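Local coordinates for protein mitomycin biosynthesis 6-O-methyltransferase (Streptomyces lavendulae, PDB 3GWZ) that transfers the methyl group of S-adenosyl-L-methionine to the quinone hydroxyl of demethylmitomycins A and B, giving the methoxy group of mitomycins A and B, at residues Y198-A203 with V271-H276; S215-V220 with P225-T230. One frame throughout, in Å; residues are numbered along the deposited sequence.

Contact 1 of 2, residues Y198-A203 with V271-H276; sequences YDFSGA and VYLIKH. With SAH (S-adenosyl-L-homocysteine), chain G.
F200 reaches from the turn after helix 173-197 to the start of strand 271-275, and the far end of its ring does the touching. F200 CZ stands 4.1 Å from L273 CD2, and F200 CE1 is 4.2 Å from V271 CG2, both methyls meeting the ring obliquely. With CG anti to the carbonyl carbon (chi1 -67°), the phenyl projects across to the strand, while Y198 CD2 sits over the centre of one ring face. F224 adds an edge-to-face neighbour. The two branches of V271 divide the work: CG2 goes to F200, whereas CG1, wedged between backbone N and carbonyl carbon (chi1 59°), lies 4.0 Å from A203 CB.

The turn itself is of type I, F200 to A203; an Asx turn at D199 overlaps it, D199 OD1 accepting from both S201 N and S201 OG on the same face of its carboxylate.

At the other end of the strand the chemistry turns polar. K275, bent at chi3 and chi4, curls round so that K275 NZ hydrogen-bonds SAH OXT at 2.7 Å. SAH N in turn donates to K275 O at 2.8 Å. K275 NZ also hydrogen-bonds S187 OG and forms a salt bridge with E190 OE1; the two carboxylates would both favour the charged ammonium. The strand's apolar end thus packs under the turn, while its polar end grips the amino and carboxylate groups of SAH, the demethylated product; S-adenosyl-L-methionine is probably held the same way.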
loop_
_atom_site.group_PDB
_atom_site.type_symbol
_atom_site.label_atom_id
_atom_site.label_comp_id
_atom_site.label_asym_id
_atom_site.label_seq_id
_atom_site.Cartn_x
_atom_site.Cartn_y
_atom_site.Cartn_z
ATOM N N TYR A 198 -9.242 25.951 -19.103
ATOM C CA TYR A 198 -8.772 27.284 -19.447
ATOM C C TYR A 198 -7.647 27.212 -20.464
ATOM O O TYR A 198 -6.687 26.459 -20.291
ATOM C CB TYR A 198 -8.296 28.042 -18.200
ATOM C CG TYR A 198 -8.000 29.503 -18.456
ATOM C CD1 TYR A 198 -9.009 30.459 -18.380
ATOM C CD2 TYR A 198 -6.715 29.927 -18.767
ATOM C CE1 TYR A 198 -8.750 31.790 -18.617
ATOM C CE2 TYR A 198 -6.445 31.251 -19.005
ATOM C CZ TYR A 198 -7.466 32.185 -18.930
ATOM O OH TYR A 198 -7.201 33.517 -19.159
ATOM N N ASP A 199 -7.769 28.013 -21.518
ATOM C CA ASP A 199 -6.771 28.049 -22.578
ATOM C C ASP A 199 -5.581 28.931 -22.206
ATOM O O ASP A 199 -5.640 30.151 -22.336
ATOM C CB ASP A 199 -7.411 28.545 -23.875
ATOM C CG ASP A 199 -6.513 28.344 -25.084
ATOM O OD1 ASP A 199 -5.321 28.013 -24.896
ATOM O OD2 ASP A 199 -7.003 28.517 -26.223
ATOM N N PHE A 200 -4.498 28.302 -21.756
ATOM C CA PHE A 200 -3.295 29.025 -21.344
ATOM C C PHE A 200 -2.315 29.220 -22.502
ATOM O O PHE A 200 -1.196 29.689 -22.285
ATOM C CB PHE A 200 -2.558 28.264 -20.229
ATOM C CG PHE A 200 -3.307 28.197 -18.913
ATOM C CD1 PHE A 200 -3.112 29.166 -17.944
ATOM C CD2 PHE A 200 -4.172 27.153 -18.645
ATOM C CE1 PHE A 200 -3.791 29.111 -16.729
ATOM C CE2 PHE A 200 -4.850 27.085 -17.438
ATOM C CZ PHE A 200 -4.654 28.072 -16.479
ATOM N N SER A 201 -2.716 28.845 -23.719
ATOM C CA SER A 201 -1.773 28.793 -24.846
ATOM C C SER A 201 -1.127 30.138 -25.192
ATOM O O SER A 201 -0.066 30.186 -25.818
ATOM C CB SER A 201 -2.438 28.199 -26.091
ATOM O OG SER A 201 -3.494 29.031 -26.537
ATOM N N GLY A 202 -1.763 31.231 -24.789
ATOM C CA GLY A 202 -1.245 32.550 -25.102
ATOM C C GLY A 202 -0.258 33.074 -24.077
ATOM O O GLY A 202 0.386 34.098 -24.293
ATOM N N ALA A 203 -0.132 32.373 -22.957
ATOM C CA ALA A 203 0.704 32.865 -21.868
ATOM C C ALA A 203 2.117 32.314 -21.945
ATOM O O ALA A 203 2.320 31.128 -22.216
ATOM C CB ALA A 203 0.074 32.526 -20.514
ATOM N N VAL A 271 -0.217 35.427 -16.556
ATOM C CA VAL A 271 -1.392 34.928 -15.853
ATOM C C VAL A 271 -1.066 34.668 -14.387
ATOM O O VAL A 271 -0.030 34.073 -14.057
ATOM C CB VAL A 271 -1.985 33.671 -16.544
ATOM C CG1 VAL A 271 -0.946 32.553 -16.609
ATOM C CG2 VAL A 271 -3.256 33.197 -15.828
ATOM N N TYR A 272 -1.936 35.157 -13.508
ATOM C CA TYR A 272 -1.821 34.875 -12.086
ATOM C C TYR A 272 -2.938 33.924 -11.688
ATOM O O TYR A 272 -4.064 34.040 -12.176
ATOM C CB TYR A 272 -1.910 36.171 -11.276
ATOM C CG TYR A 272 -0.708 37.061 -11.500
ATOM C CD1 TYR A 272 0.373 37.022 -10.635
ATOM C CD2 TYR A 272 -0.641 37.909 -12.604
ATOM C CE1 TYR A 272 1.490 37.807 -10.847
ATOM C CE2 TYR A 272 0.470 38.710 -12.824
ATOM C CZ TYR A 272 1.530 38.655 -11.950
ATOM O OH TYR A 272 2.641 39.448 -12.160
ATOM N N LEU A 273 -2.623 32.973 -10.818
ATOM C CA LEU A 273 -3.624 32.017 -10.368
ATOM C C LEU A 273 -3.688 32.070 -8.851
ATOM O O LEU A 273 -2.663 32.206 -8.190
ATOM C CB LEU A 273 -3.281 30.602 -10.832
ATOM C CG LEU A 273 -3.291 30.328 -12.342
ATOM C CD1 LEU A 273 -2.014 30.835 -12.970
ATOM C CD2 LEU A 273 -3.441 28.845 -12.605
ATOM N N ILE A 274 -4.896 31.979 -8.306
ATOM C CA ILE A 274 -5.084 31.990 -6.855
ATOM C C ILE A 274 -6.279 31.091 -6.519
ATOM O O ILE A 274 -7.426 31.456 -6.723
ATOM C CB ILE A 274 -5.225 33.432 -6.307
ATOM C CG1 ILE A 274 -5.218 33.447 -4.774
ATOM C CG2 ILE A 274 -6.472 34.131 -6.857
ATOM C CD1 ILE A 274 -4.930 34.841 -4.189
ATOM N N LYS A 275 -5.985 29.890 -6.040
ATOM C CA LYS A 275 -7.002 28.852 -5.891
ATOM C C LYS A 275 -7.157 28.486 -4.426
ATOM O O LYS A 275 -6.174 28.129 -3.779
ATOM C CB LYS A 275 -6.594 27.603 -6.694
ATOM C CG LYS A 275 -7.524 26.411 -6.520
ATOM C CD LYS A 275 -7.311 25.341 -7.598
ATOM C CE LYS A 275 -6.097 24.449 -7.317
ATOM N NZ LYS A 275 -6.303 23.523 -6.159
ATOM N N HIS A 276 -8.389 28.585 -3.922
ATOM C CA HIS A 276 -8.724 28.248 -2.544
ATOM C C HIS A 276 -7.851 29.010 -1.554
ATOM O O HIS A 276 -7.437 28.477 -0.516
ATOM C CB HIS A 276 -8.629 26.733 -2.311
ATOM C CG HIS A 276 -9.634 25.945 -3.090
ATOM N ND1 HIS A 276 -10.946 26.348 -3.232
ATOM C CD2 HIS A 276 -9.523 24.777 -3.767
ATOM C CE1 HIS A 276 -11.599 25.463 -3.965
ATOM N NE2 HIS A 276 -10.758 24.499 -4.300
HETATM N N SAH G . -3.622 26.861 -3.741
HETATM C CA SAH G . -3.454 25.568 -2.994
HETATM C CB SAH G . -3.506 25.721 -1.461
HETATM C CG SAH G . -4.795 26.326 -0.874
HETATM S SD SAH G . -4.771 26.324 0.914
HETATM C C SAH G . -4.512 24.598 -3.436
HETATM O O SAH G . -4.380 23.394 -3.192
HETATM O OXT SAH G . -5.514 24.984 -4.054
HETATM C "C5'" SAH G . -4.254 28.003 1.212
HETATM C "C4'" SAH G . -2.726 28.207 1.140
HETATM O "O4'" SAH G . -2.325 29.562 1.454
HETATM C "C3'" SAH G . -1.877 27.317 2.054
HETATM O "O3'" SAH G . -1.084 26.437 1.242
HETATM C "C2'" SAH G . -0.961 28.265 2.833
HETATM O "O2'" SAH G . 0.397 27.815 2.923
HETATM C "C1'" SAH G . -0.982 29.511 1.979
HETATM N N9 SAH G . -0.746 30.774 2.713
HETATM C C8 SAH G . -1.379 31.181 3.836
HETATM N N7 SAH G . -0.937 32.408 4.213
HETATM C C5 SAH G . -0.014 32.797 3.300
HETATM C C6 SAH G . 0.833 33.986 3.088
HETATM N N6 SAH G . 0.754 35.011 3.970
HETATM N N1 SAH G . 1.670 33.998 2.014
HETATM C C2 SAH G . 1.730 32.969 1.156
HETATM N N3 SAH G . 0.982 31.853 1.286
HETATM C C4 SAH G . 0.110 31.719 2.317
#

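Contact 2 of 2, residues S215-V220 with P225-T230; sequences SLMAAV and PGLRGT
V220 CG1 and L227 CD2 meet at 3.5 Å, the tightest point between helix 215-223 and the chain leading into strand 228-233. A chi1 of 175° puts V220 CG1 anti to its own nitrogen; L227 CG is likewise anti (chi1 -172°), and the second torsion then turns CD2 to the valine methyl. The two side chains cross at a slant, methyl against methyl. One turn earlier on the helix, M217, present as selenomethionine, bends at chi2 and chi3 so that its end folds down onto the strand. Its SE rests 4.0 Å from G229 CA, over backbone with no side chain in between, and its CE comes within 4.2 Å of L227 CD2. That one leucine methyl thus touches both helix residues. The nearest CA pair across the contact is M217 CA and G229 CA, 7.1 Å apart.

The grip slackens toward the turn and on the far side of the strand. P225 and G226 are exposed and make no close contact with the helix. R228 and T230 point their CB atoms away from it; R228 is exposed, while T230 packs on V207, E255 and L257 of the flanking strands. The helix face turned from the strand is instead covered by helix 173-197, with A219 on A191 and a hydrogen bond between S215 OG and S187 OG.

Strand 205-209, helix 215-223 and strand 228-233 form a beta-alpha-beta crossover, here the opening unit of the Rossmann-like class I methyltransferase fold, with apolar helix residues laid over the parallel sheet.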
loop_
_atom_site.group_PDB
_atom_site.type_symbol
_atom_site.label_atom_id
_atom_site.label_comp_id
_atom_site.label_asym_id
_atom_site.label_seq_id
_atom_site.Cartn_x
_atom_site.Cartn_y
_atom_site.Cartn_z
ATOM N N SER A 215 0.517 21.201 -7.193
ATOM C CA SER A 215 -0.149 20.356 -8.187
ATOM C C SER A 215 -0.857 21.157 -9.291
ATOM O O SER A 215 -0.897 20.739 -10.456
ATOM C CB SER A 215 -1.099 19.337 -7.529
ATOM O OG SER A 215 -2.200 19.969 -6.901
ATOM N N LEU A 216 -1.417 22.308 -8.944
ATOM C CA LEU A 216 -2.048 23.134 -9.964
ATOM C C LEU A 216 -1.014 23.608 -10.987
ATOM O O LEU A 216 -1.216 23.472 -12.195
ATOM C CB LEU A 216 -2.780 24.334 -9.357
ATOM C CG LEU A 216 -3.401 25.278 -10.399
ATOM C CD1 LEU A 216 -4.402 24.527 -11.266
ATOM C CD2 LEU A 216 -4.062 26.493 -9.737
HETATM N N MSE A 217 0.092 24.170 -10.507
HETATM C CA MSE A 217 1.145 24.627 -11.420
HETATM C C MSE A 217 1.687 23.454 -12.251
HETATM O O MSE A 217 1.961 23.604 -13.447
HETATM C CB MSE A 217 2.280 25.329 -10.660
HETATM C CG MSE A 217 3.330 25.990 -11.557
HETATM SE SE MSE A 217 2.613 27.565 -12.444
HETATM C CE MSE A 217 1.751 26.718 -13.963
ATOM N N ALA A 218 1.831 22.289 -11.622
ATOM C CA ALA A 218 2.350 21.114 -12.322
ATOM C C ALA A 218 1.429 20.687 -13.459
ATOM O O ALA A 218 1.887 20.411 -14.559
ATOM C CB ALA A 218 2.599 19.945 -11.342
ATOM N N ALA A 219 0.127 20.650 -13.195
ATOM C CA ALA A 219 -0.850 20.249 -14.205
ATOM C C ALA A 219 -0.873 21.218 -15.387
ATOM O O ALA A 219 -0.891 20.804 -16.548
ATOM C CB ALA A 219 -2.229 20.146 -13.586
ATOM N N VAL A 220 -0.880 22.510 -15.083
ATOM C CA VAL A 220 -0.888 23.538 -16.118
ATOM C C VAL A 220 0.408 23.520 -16.945
ATOM O O VAL A 220 0.364 23.629 -18.170
ATOM C CB VAL A 220 -1.162 24.947 -15.528
ATOM C CG1 VAL A 220 -1.053 26.020 -16.605
ATOM C CG2 VAL A 220 -2.540 24.987 -14.899
ATOM N N PRO A 225 3.288 23.172 -22.688
ATOM C CA PRO A 225 4.748 23.018 -22.742
ATOM C C PRO A 225 5.556 24.310 -22.899
ATOM O O PRO A 225 6.708 24.335 -22.472
ATOM C CB PRO A 225 4.961 22.111 -23.962
ATOM C CG PRO A 225 3.683 21.357 -24.100
ATOM C CD PRO A 225 2.603 22.307 -23.667
ATOM N N GLY A 226 4.992 25.352 -23.501
ATOM C CA GLY A 226 5.745 26.588 -23.667
ATOM C C GLY A 226 5.731 27.480 -22.433
ATOM O O GLY A 226 6.464 28.463 -22.343
ATOM N N LEU A 227 4.896 27.129 -21.467
ATOM C CA LEU A 227 4.682 27.976 -20.298
ATOM C C LEU A 227 5.789 27.821 -19.255
ATOM O O LEU A 227 6.333 26.731 -19.077
ATOM C CB LEU A 227 3.327 27.633 -19.668
ATOM C CG LEU A 227 2.826 28.544 -18.550
ATOM C CD1 LEU A 227 2.565 29.951 -19.067
ATOM C CD2 LEU A 227 1.562 27.951 -17.941
ATOM N N ARG A 228 6.131 28.911 -18.570
ATOM C CA ARG A 228 6.981 28.796 -17.395
ATOM C C ARG A 228 6.278 29.425 -16.201
ATOM O O ARG A 228 5.428 30.299 -16.361
ATOM C CB ARG A 228 8.363 29.409 -17.622
ATOM C CG ARG A 228 8.458 30.893 -17.391
ATOM C CD ARG A 228 9.921 31.327 -17.392
ATOM N NE ARG A 228 10.063 32.775 -17.273
ATOM C CZ ARG A 228 10.018 33.613 -18.305
ATOM N NH1 ARG A 228 9.833 33.145 -19.535
ATOM N NH2 ARG A 228 10.153 34.918 -18.109
ATOM N N GLY A 229 6.624 28.979 -15.004
ATOM C CA GLY A 229 5.847 29.368 -13.841
ATOM C C GLY A 229 6.653 29.759 -12.628
ATOM O O GLY A 229 7.861 29.521 -12.560
ATOM N N THR A 230 5.968 30.380 -11.672
ATOM C CA THR A 230 6.543 30.664 -10.375
ATOM C C THR A 230 5.520 30.267 -9.335
ATOM O O THR A 230 4.353 30.641 -9.437
ATOM C CB THR A 230 6.854 32.164 -10.207
ATOM O OG1 THR A 230 7.755 32.583 -11.234
ATOM C CG2 THR A 230 7.479 32.426 -8.842
#

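How the contacts relate
Following the chain, residues 198-203 come first, as the lead-in to strand 205-209. Helix 215-223 and strand 228-233 follow, and contact 2 closes this short loop across only four residues. The chain then runs through strand 254-258 before 271-276 returns beside strand 205-209, closing the long loop of contact 1. Contact 2 is nested wholly inside it. Their centres lie 9 Å apart, and they share packing: F200 CG is 3.9 Å from V220 CG1, and L216 CD2 is 3.8 Å from L273 CD2. Together they tie helix 215-223 and the turn after helix 173-197 to the central parallel strands of the cofactor-binding sheet.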